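Local coordinates for putative transcriptional regulator (PDB 2RA5), which probably binds DNA as a GntR-type transcription factor and carries a UTRA domain that holds a meso-tartaric acid molecule in this crystal, at residues Thr212-Thr217 with Val225-His230. Sequence-based numbering, arbitrary orientation.
Sequences TMERTT and VEFGTH. With SRT (S,R meso-tartaric acid), chain B.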
loop_
_atom_site.group_PDB
_atom_site.type_symbol
_atom_site.label_atom_id
_atom_site.label_comp_id
_atom_site.label_asym_id
_atom_site.label_seq_id
_atom_site.Cartn_x
_atom_site.Cartn_y
_atom_site.Cartn_z
ATOM N N THR A 212 5.325 2.969 -5.376
ATOM C CA THR A 212 6.451 3.312 -4.530
ATOM C C THR A 212 6.199 2.957 -3.077
ATOM O O THR A 212 5.066 2.980 -2.593
ATOM C CB THR A 212 6.798 4.809 -4.600
ATOM O OG1 THR A 212 5.767 5.563 -3.954
ATOM C CG2 THR A 212 6.982 5.274 -6.049
HETATM N N MSE A 213 7.273 2.638 -2.377
HETATM C CA MSE A 213 7.175 2.532 -0.943
HETATM C C MSE A 213 8.459 2.950 -0.200
HETATM O O MSE A 213 9.590 2.769 -0.674
HETATM C CB MSE A 213 6.690 1.141 -0.573
HETATM C CG MSE A 213 7.745 0.171 -0.179
HETATM SE SE MSE A 213 7.557 -0.246 1.704
HETATM C CE MSE A 213 8.614 -1.888 1.731
ATOM N N GLU A 214 8.262 3.572 0.950
ATOM C CA GLU A 214 9.370 3.973 1.806
ATOM C C GLU A 214 9.175 3.325 3.160
ATOM O O GLU A 214 8.062 3.284 3.677
ATOM C CB GLU A 214 9.428 5.490 1.956
ATOM C CG GLU A 214 10.066 6.230 0.795
ATOM C CD GLU A 214 9.989 7.738 0.975
ATOM O OE1 GLU A 214 9.963 8.202 2.136
ATOM O OE2 GLU A 214 9.936 8.459 -0.043
ATOM N N ARG A 215 10.255 2.801 3.724
ATOM C CA ARG A 215 10.156 2.106 4.990
ATOM C C ARG A 215 11.344 2.429 5.899
ATOM O O ARG A 215 12.484 2.493 5.435
ATOM C CB ARG A 215 10.069 0.602 4.714
ATOM C CG ARG A 215 10.210 -0.301 5.918
ATOM C CD ARG A 215 10.436 -1.735 5.476
ATOM N NE ARG A 215 11.693 -1.937 4.739
ATOM C CZ ARG A 215 11.939 -2.988 3.954
ATOM N NH1 ARG A 215 13.105 -3.105 3.321
ATOM N NH2 ARG A 215 11.014 -3.930 3.791
ATOM N N THR A 216 11.086 2.642 7.189
ATOM C CA THR A 216 12.183 2.660 8.155
ATOM C C THR A 216 12.006 1.551 9.164
ATOM O O THR A 216 10.960 1.436 9.783
ATOM C CB THR A 216 12.292 3.973 8.955
ATOM O OG1 THR A 216 12.239 5.097 8.079
ATOM C CG2 THR A 216 13.616 4.011 9.746
ATOM N N THR A 217 13.060 0.783 9.392
ATOM C CA THR A 217 12.988 -0.317 10.344
ATOM C C THR A 217 13.812 -0.054 11.612
ATOM O O THR A 217 14.975 0.329 11.536
ATOM C CB THR A 217 13.465 -1.624 9.689
ATOM O OG1 THR A 217 12.765 -1.818 8.456
ATOM C CG2 THR A 217 13.229 -2.817 10.618
ATOM N N VAL A 225 17.504 1.042 11.814
ATOM C CA VAL A 225 18.466 0.002 11.568
ATOM C C VAL A 225 18.578 -0.105 10.030
ATOM O O VAL A 225 19.570 -0.588 9.476
ATOM C CB VAL A 225 18.001 -1.285 12.364
ATOM C CG1 VAL A 225 17.293 -2.319 11.498
ATOM C CG2 VAL A 225 19.125 -1.878 13.154
ATOM N N GLU A 226 17.570 0.432 9.351
ATOM C CA GLU A 226 17.450 0.293 7.915
ATOM C C GLU A 226 16.422 1.297 7.384
ATOM O O GLU A 226 15.367 1.509 7.983
ATOM C CB GLU A 226 17.034 -1.150 7.566
ATOM C CG GLU A 226 16.855 -1.425 6.072
ATOM C CD GLU A 226 15.455 -1.080 5.540
ATOM O OE1 GLU A 226 14.472 -1.115 6.310
ATOM O OE2 GLU A 226 15.329 -0.784 4.333
ATOM N N PHE A 227 16.757 1.931 6.268
ATOM C CA PHE A 227 15.826 2.772 5.537
ATOM C C PHE A 227 15.781 2.335 4.076
ATOM O O PHE A 227 16.809 2.239 3.407
ATOM C CB PHE A 227 16.268 4.217 5.590
ATOM C CG PHE A 227 15.421 5.141 4.752
ATOM C CD1 PHE A 227 14.071 5.308 5.035
ATOM C CD2 PHE A 227 15.970 5.855 3.691
ATOM C CE1 PHE A 227 13.276 6.176 4.282
ATOM C CE2 PHE A 227 15.177 6.726 2.925
ATOM C CZ PHE A 227 13.831 6.888 3.227
ATOM N N GLY A 228 14.586 2.093 3.568
ATOM C CA GLY A 228 14.451 1.624 2.209
ATOM C C GLY A 228 13.568 2.539 1.399
ATOM O O GLY A 228 12.587 3.102 1.884
ATOM N N THR A 229 13.938 2.693 0.141
ATOM C CA THR A 229 13.161 3.494 -0.785
ATOM C C THR A 229 13.031 2.657 -2.062
ATOM O O THR A 229 14.014 2.381 -2.751
ATOM C CB THR A 229 13.806 4.910 -0.985
ATOM O OG1 THR A 229 12.862 5.809 -1.572
ATOM C CG2 THR A 229 15.113 4.864 -1.811
ATOM N N HIS A 230 11.808 2.218 -2.344
ATOM C CA HIS A 230 11.583 1.203 -3.365
ATOM C C HIS A 230 10.586 1.618 -4.430
ATOM O O HIS A 230 9.680 2.406 -4.174
ATOM C CB HIS A 230 11.077 -0.076 -2.709
ATOM C CG HIS A 230 11.892 -0.530 -1.549
ATOM N ND1 HIS A 230 11.339 -0.907 -0.352
ATOM C CD2 HIS A 230 13.238 -0.673 -1.398
ATOM C CE1 HIS A 230 12.289 -1.272 0.489
ATOM N NE2 HIS A 230 13.457 -1.139 -0.136
HETATM O O1 SRT B . 14.419 -5.114 1.773
HETATM O O11 SRT B . 12.386 -5.478 0.948
HETATM C C1 SRT B . 13.529 -5.889 1.317
HETATM C C2 SRT B . 13.856 -7.363 1.167
HETATM O O2 SRT B . 15.159 -7.635 1.698
HETATM C C3 SRT B . 12.771 -8.268 1.787
HETATM O O3 SRT B . 12.780 -9.591 1.234
HETATM C C4 SRT B . 12.951 -8.399 3.267
HETATM O O4 SRT B . 13.627 -9.361 3.743
HETATM O O41 SRT B . 12.392 -7.509 3.941
#
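Arg215 and Glu226 meet on the ligand side of an antiparallel beta hairpin within the UTRA domain, formed by strands 209-218 and 224-232. The N-to-C directions of the two segments differ by 178°, almost exactly antiparallel. Backbone bonding sets the register: Met213 with His230 and Arg215 with Gly228 each share two N-H...O bonds, Gly228 N reaching Arg215 O at 2.8 Å. Beyond them Thr217 faces both Val225 and Glu226, a classic beta bulge; its carbonyl oxygen takes Val225 N at 2.6 Å and, weakly, Glu226 N.

Met213, Arg215, Thr217, Glu226 and His230 share one face of the sheet, and the polar contacts lie there. With Arg215 CG anti to the backbone N, the bend at chi3 (64°) turns NE toward Glu226. Arg215 NE and NH1 reach Glu226 OE1 and OE2 in a salt bridge, both bonds long and weak (NE to OE1 3.3 Å); the guanidinium and carboxylate planes stand 76° apart. Glu226 OE1 also accepts Thr217 OG1 at 2.8 Å, nearly along its C-O axis, and that hydroxyl is hydrogen-bonded to Tyr172 of helix 171-177. Arg215 NH1 donates to tartrate O1 at 2.9 Å, in a site completed by Arg138, Arg140, Gly170, Leu171 and Tyr172. An alanine at Arg215 would probably leave the Glu226 carboxylate without its cationic mate and the tartrate without this NH1 donor.

His230 presents its ring edge to two neighbours: Met213, a selenomethionine, brings CE to 3.6 Å from ND1, and Arg215 NH1 lies 3.5 Å from CE1. That CE1 sits over one guanidinium face, and NE2 is held by Asn152 OD1.

The other face is packed against helix 119-125, where Phe227 and Thr216 touch Ala124. Between the strands Thr216 OG1 comes to the edge of the Phe227 ring, 3.6 Å from CD1.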